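Local coordinates for protein glucose-6-phosphate isomerase (Plasmodium falciparum, PDB 3QKI) that probably interconverts glucose 6-phosphate and fructose 6-phosphate, an early step of glycolysis, at residues Thr181-Tyr185 and Pro323-Phe328; Glu186-Tyr190 and Asn384-Phe388. One frame throughout, in Å; residues are numbered along the deposited sequence. Where two conformers were deposited one is given.

Interaction 1: residues Thr181-Tyr185 and Pro323-Phe328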
loop_
_atom_site.group_PDB
_atom_site.type_symbol
_atom_site.label_atom_id
_atom_site.label_comp_id
_atom_site.label_asym_id
_atom_site.label_seq_id
_atom_site.Cartn_x
_atom_site.Cartn_y
_atom_site.Cartn_z
ATOM N N THR A 181 -11.961 -9.521 3.663
ATOM C CA THR A 181 -12.574 -10.213 2.530
ATOM C C THR A 181 -11.708 -10.067 1.266
ATOM O O THR A 181 -11.439 -11.076 0.617
ATOM C CB THR A 181 -13.998 -9.700 2.297
ATOM O OG1 THR A 181 -14.684 -9.702 3.546
ATOM C CG2 THR A 181 -14.767 -10.532 1.246
ATOM N N GLU A 182 -11.284 -8.827 0.928
ATOM C CA GLU A 182 -10.486 -8.604 -0.265
ATOM C C GLU A 182 -9.130 -9.315 -0.183
ATOM O O GLU A 182 -8.672 -9.884 -1.190
ATOM C CB GLU A 182 -10.346 -7.107 -0.614
ATOM C CG GLU A 182 -9.574 -6.936 -1.919
ATOM C CD GLU A 182 -9.706 -5.586 -2.578
ATOM O OE1 GLU A 182 -9.754 -4.570 -1.853
ATOM O OE2 GLU A 182 -9.740 -5.545 -3.827
ATOM N N PHE A 183 -8.528 -9.350 1.016
ATOM C CA PHE A 183 -7.272 -10.080 1.214
ATOM C C PHE A 183 -7.515 -11.549 0.797
ATOM O O PHE A 183 -6.799 -12.059 -0.052
ATOM C CB PHE A 183 -6.763 -9.949 2.683
ATOM C CG PHE A 183 -6.155 -11.203 3.302
ATOM C CD1 PHE A 183 -5.171 -11.928 2.637
ATOM C CD2 PHE A 183 -6.588 -11.669 4.538
ATOM C CE1 PHE A 183 -4.672 -13.124 3.173
ATOM C CE2 PHE A 183 -6.043 -12.831 5.099
ATOM C CZ PHE A 183 -5.092 -13.549 4.410
ATOM N N VAL A 184 -8.525 -12.206 1.384
ATOM C CA VAL A 184 -8.821 -13.630 1.129
ATOM C C VAL A 184 -9.249 -13.874 -0.313
ATOM O O VAL A 184 -8.823 -14.855 -0.913
ATOM C CB VAL A 184 -9.815 -14.248 2.155
ATOM C CG1 VAL A 184 -10.044 -15.744 1.879
ATOM C CG2 VAL A 184 -9.323 -14.049 3.587
ATOM N N TYR A 185 -10.060 -12.978 -0.877
ATOM C CA TYR A 185 -10.521 -13.083 -2.239
ATOM C C TYR A 185 -9.330 -13.117 -3.238
ATOM O O TYR A 185 -9.188 -14.056 -4.021
ATOM C CB TYR A 185 -11.513 -11.949 -2.570
ATOM C CG TYR A 185 -11.943 -12.010 -4.012
ATOM C CD1 TYR A 185 -12.746 -13.057 -4.478
ATOM C CD2 TYR A 185 -11.470 -11.082 -4.940
ATOM C CE1 TYR A 185 -13.070 -13.171 -5.820
ATOM C CE2 TYR A 185 -11.783 -11.194 -6.288
ATOM C CZ TYR A 185 -12.596 -12.231 -6.719
ATOM O OH TYR A 185 -12.975 -12.298 -8.022
ATOM N N PRO A 323 -19.769 -13.458 0.940
ATOM C CA PRO A 323 -19.255 -13.243 -0.422
ATOM C C PRO A 323 -18.210 -14.276 -0.838
ATOM O O PRO A 323 -18.202 -14.669 -2.001
ATOM C CB PRO A 323 -18.689 -11.825 -0.380
ATOM C CG PRO A 323 -18.386 -11.589 1.062
ATOM C CD PRO A 323 -19.491 -12.288 1.800
ATOM N N LEU A 324 -17.383 -14.764 0.101
ATOM C CA LEU A 324 -16.346 -15.749 -0.265
ATOM C C LEU A 324 -16.905 -17.147 -0.572
ATOM O O LEU A 324 -16.331 -17.851 -1.403
ATOM C CB LEU A 324 -15.213 -15.805 0.784
ATOM C CG LEU A 324 -14.391 -14.500 0.986
ATOM C CD1 LEU A 324 -13.627 -14.522 2.345
ATOM C CD2 LEU A 324 -13.465 -14.219 -0.211
ATOM N N SER A 325 -18.012 -17.550 0.092
ATOM C CA SER A 325 -18.682 -18.818 -0.201
ATOM C C SER A 325 -19.417 -18.694 -1.551
ATOM O O SER A 325 -19.499 -19.667 -2.263
ATOM C CB SER A 325 -19.687 -19.175 0.893
ATOM O OG SER A 325 -19.029 -19.475 2.110
ATOM N N ILE A 326 -19.895 -17.510 -1.925
ATOM C CA ILE A 326 -20.507 -17.319 -3.256
ATOM C C ILE A 326 -19.397 -17.491 -4.318
ATOM O O ILE A 326 -19.549 -18.266 -5.260
ATOM C CB ILE A 326 -21.249 -15.967 -3.396
ATOM C CG1 ILE A 326 -22.554 -15.962 -2.551
ATOM C CG2 ILE A 326 -21.545 -15.637 -4.898
ATOM C CD1 ILE A 326 -23.135 -14.581 -2.267
ATOM N N ALA A 327 -18.261 -16.807 -4.121
ATOM C CA ALA A 327 -17.140 -16.852 -5.065
ATOM C C ALA A 327 -16.494 -18.220 -5.185
ATOM O O ALA A 327 -16.147 -18.640 -6.298
ATOM C CB ALA A 327 -16.090 -15.813 -4.669
ATOM N N PHE A 328 -16.305 -18.924 -4.043
ATOM C CA PHE A 328 -15.527 -20.153 -4.037
ATOM C C PHE A 328 -16.234 -21.442 -3.615
ATOM O O PHE A 328 -15.643 -22.513 -3.756
ATOM C CB PHE A 328 -14.288 -19.967 -3.157
ATOM C CG PHE A 328 -13.463 -18.737 -3.458
ATOM C CD1 PHE A 328 -13.127 -18.407 -4.771
ATOM C CD2 PHE A 328 -12.988 -17.933 -2.431
ATOM C CE1 PHE A 328 -12.352 -17.285 -5.044
ATOM C CE2 PHE A 328 -12.178 -16.827 -2.704
ATOM C CZ PHE A 328 -11.858 -16.515 -4.005
#
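The Tyr185 and Phe328 rings lie nearly parallel, planes 12° apart, but are slid so far past each other that they barely overlap, with centroids 5.8 Å apart. This is helix-to-helix packing in the sugar isomerase (SIS) fold: the short segments of helices 179-197 and 318-328 run the same way, crossing at -18° with axes 10.7 Å apart. The close touch of the two rings is Tyr185 CD1 to Phe328 CZ at 3.6 Å. Ala327 CB sits over the centre of one face of its neighbour's ring, Phe328, and also reaches the edge of the Tyr185 ring, where Leu324 CD2 comes in as well. Tyr192 and Phe523 add further rings around Phe328, while Val220 and Phe222 of strand 219-223 pack against Tyr185. Leu324 is the central apolar piece. With its CG turned away from its own carbonyl carbon (chi1 -62°), it spreads its two methyls over one side of the partner helix. CD1 meets Val184 CG1 at 3.8 Å, and CD2 packs by Tyr185 CB. Further toward the N-terminal end, about 7 Å from the side chain of the sugar-phosphate-binding Ser177, Thr181 turns its methyl, not its hydroxyl, across the gap: CG2 lies 3.8 Å from Pro323 CG.

Interaction 2: residues Glu186-Tyr190 and Asn384-Phe388; sequences EAMKY and NLLKF
Asn384 lays its side-chain amide beside Tyr190, the amide and ring planes only 16° apart although the two side chains cross at about a right angle. The oxygen OD1 lies obliquely near the ring, 3.8 Å from Tyr190 CD2, and the nitrogen ND2 comes to the CB of the same tyrosine. With CG beside the backbone N, the Asn384 amide runs along helix 179-197 to that ring, its CB lying near Glu186 O. Segment 384-388 belongs to the connection from strand 375-380 to helix 388-400, with Lys387 at the N-cap. The backbones are close too: Ala187 CA gives a CH···O contact to Asn384 O at 3.2 Å, 135° at the hydrogen, and its methyl meets Leu385 CD2 at 3.9 Å.

Glu186 CG lies 3.9 Å from Lys387 CG, the two side chains side by side and pointing the same way, both bent at chi2. In Glu186 that bend (-64°) turns the carboxylate toward Lys189, three residues further along the same helix, whose NZ meets OE2 on the syn side at 2.9 Å and OE1 more weakly. Arg233 of the second subunit forms a salt bridge with Glu186 OE1 and hydrogen-bonds through NE to Asn384 OD1; Asn384 ND2 hydrogen-bonds to His452 ND1. With both ends of the amide held, its rotation is fixed, and two cations at one carboxylate would favour its ionised form. The polar edge of this contact therefore also joins the two chains of the dimer.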
loop_
_atom_site.group_PDB
_atom_site.type_symbol
_atom_site.label_atom_id
_atom_site.label_comp_id
_atom_site.label_asym_id
_atom_site.label_seq_id
_atom_site.Cartn_x
_atom_site.Cartn_y
_atom_site.Cartn_z
ATOM N N GLU A 186 -8.484 -12.108 -3.186
ATOM C CA GLU A 186 -7.309 -12.038 -4.049
ATOM C C GLU A 186 -6.312 -13.183 -3.792
ATOM O O GLU A 186 -5.714 -13.686 -4.739
ATOM C CB GLU A 186 -6.634 -10.666 -3.915
ATOM C CG GLU A 186 -7.433 -9.551 -4.576
ATOM C CD GLU A 186 -7.588 -9.668 -6.079
ATOM O OE1 GLU A 186 -6.676 -10.212 -6.746
ATOM O OE2 GLU A 186 -8.645 -9.240 -6.590
ATOM N N ALA A 187 -6.158 -13.601 -2.528
ATOM C CA ALA A 187 -5.239 -14.677 -2.171
ATOM C C ALA A 187 -5.658 -16.022 -2.761
ATOM O O ALA A 187 -4.818 -16.787 -3.228
ATOM C CB ALA A 187 -5.142 -14.800 -0.658
ATOM N N MET A 188 -6.958 -16.306 -2.703
ATOM C CA MET A 188 -7.528 -17.602 -3.048
ATOM C C MET A 188 -8.089 -17.784 -4.457
ATOM O O MET A 188 -8.244 -18.927 -4.883
ATOM C CB MET A 188 -8.583 -17.994 -1.991
ATOM C CG MET A 188 -8.024 -18.125 -0.566
ATOM S SD MET A 188 -6.384 -18.940 -0.445
ATOM C CE MET A 188 -6.757 -20.514 -1.232
ATOM N N LYS A 189 -8.474 -16.706 -5.134
ATOM C CA LYS A 189 -9.113 -16.838 -6.439
ATOM C C LYS A 189 -8.388 -17.703 -7.461
ATOM O O LYS A 189 -9.030 -18.543 -8.089
ATOM C CB LYS A 189 -9.622 -15.504 -7.002
ATOM C CG LYS A 189 -8.526 -14.562 -7.527
ATOM C CD LYS A 189 -9.163 -13.228 -7.965
ATOM C CE LYS A 189 -8.221 -12.438 -8.838
ATOM N NZ LYS A 189 -8.633 -11.006 -8.926
ATOM N N TYR A 190 -7.055 -17.538 -7.592
ATOM C CA TYR A 190 -6.273 -18.326 -8.546
ATOM C C TYR A 190 -6.106 -19.743 -8.097
ATOM O O TYR A 190 -6.040 -20.624 -8.942
ATOM C CB TYR A 190 -4.944 -17.652 -8.927
ATOM C CG TYR A 190 -5.188 -16.520 -9.897
ATOM C CD1 TYR A 190 -5.552 -16.777 -11.221
ATOM C CD2 TYR A 190 -5.177 -15.194 -9.472
ATOM C CE1 TYR A 190 -5.796 -15.743 -12.120
ATOM C CE2 TYR A 190 -5.443 -14.146 -10.363
ATOM C CZ TYR A 190 -5.739 -14.428 -11.690
ATOM O OH TYR A 190 -6.044 -13.399 -12.566
ATOM N N ASN A 384 -0.331 -13.084 -5.189
ATOM C CA ASN A 384 -1.731 -13.261 -4.801
ATOM C C ASN A 384 -2.039 -12.714 -3.416
ATOM O O ASN A 384 -3.184 -12.433 -3.125
ATOM C CB ASN A 384 -2.259 -14.679 -5.082
ATOM C CG ASN A 384 -2.213 -15.003 -6.561
ATOM O OD1 ASN A 384 -2.234 -14.117 -7.406
ATOM N ND2 ASN A 384 -2.095 -16.264 -6.913
ATOM N N LEU A 385 -0.989 -12.468 -2.601
ATOM C CA LEU A 385 -1.116 -11.829 -1.292
ATOM C C LEU A 385 -1.026 -10.273 -1.399
ATOM O O LEU A 385 -0.804 -9.623 -0.390
ATOM C CB LEU A 385 -0.105 -12.421 -0.286
ATOM C CG LEU A 385 -0.482 -13.837 0.260
ATOM C CD1 LEU A 385 0.612 -14.366 1.166
ATOM C CD2 LEU A 385 -1.774 -13.814 1.045
ATOM N N LEU A 386 -1.241 -9.689 -2.608
ATOM C CA LEU A 386 -1.175 -8.234 -2.808
ATOM C C LEU A 386 -2.109 -7.411 -1.918
ATOM O O LEU A 386 -1.848 -6.233 -1.710
ATOM C CB LEU A 386 -1.204 -7.774 -4.298
ATOM C CG LEU A 386 -2.467 -8.047 -5.138
ATOM C CD1 LEU A 386 -3.352 -6.867 -5.155
ATOM C CD2 LEU A 386 -2.110 -8.257 -6.592
ATOM N N LYS A 387 -3.166 -8.020 -1.376
ATOM C CA LYS A 387 -4.101 -7.295 -0.507
ATOM C C LYS A 387 -3.981 -7.680 0.974
ATOM O O LYS A 387 -4.752 -7.188 1.790
ATOM C CB LYS A 387 -5.561 -7.432 -1.008
ATOM C CG LYS A 387 -5.803 -6.822 -2.375
ATOM C CD LYS A 387 -5.736 -5.329 -2.355
ATOM C CE LYS A 387 -5.939 -4.731 -3.719
ATOM N NZ LYS A 387 -5.777 -3.254 -3.670
ATOM N N PHE A 388 -2.981 -8.502 1.323
ATOM C CA PHE A 388 -2.766 -8.942 2.718
ATOM C C PHE A 388 -2.342 -7.765 3.615
ATOM O O PHE A 388 -2.974 -7.534 4.636
ATOM C CB PHE A 388 -1.744 -10.100 2.768
ATOM C CG PHE A 388 -1.438 -10.626 4.150
ATOM C CD1 PHE A 388 -2.448 -11.176 4.949
ATOM C CD2 PHE A 388 -0.137 -10.600 4.651
ATOM C CE1 PHE A 388 -2.150 -11.718 6.217
ATOM C CE2 PHE A 388 0.153 -11.120 5.928
ATOM C CZ PHE A 388 -0.856 -11.682 6.695
#

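Both interactions use helix 179-197, on consecutive turns, and their centres lie 10 Å apart. Along the chain the segments alternate: 181-185, 186-190, 323-328, 384-388. They also touch directly, Phe183 packing on Phe388 and Leu385, and Phe328 on the backbone of Lys189. The shared helix follows strand 168-172 of the five-stranded parallel sheet, whereas 384-388 follows strand 375-380 of the six-stranded mixed sheet, so interaction 2 sets this helix against a connection leaving the other sheet. Substrate-binding Gly176 and Ser177 precede this helix, and Gln394 and Glu398 lie on helix 388-400, just beyond interaction 2. The pair thus connects elements that carry fructose 6-phosphate-binding residues, and interaction 2 alone continues to the second subunit.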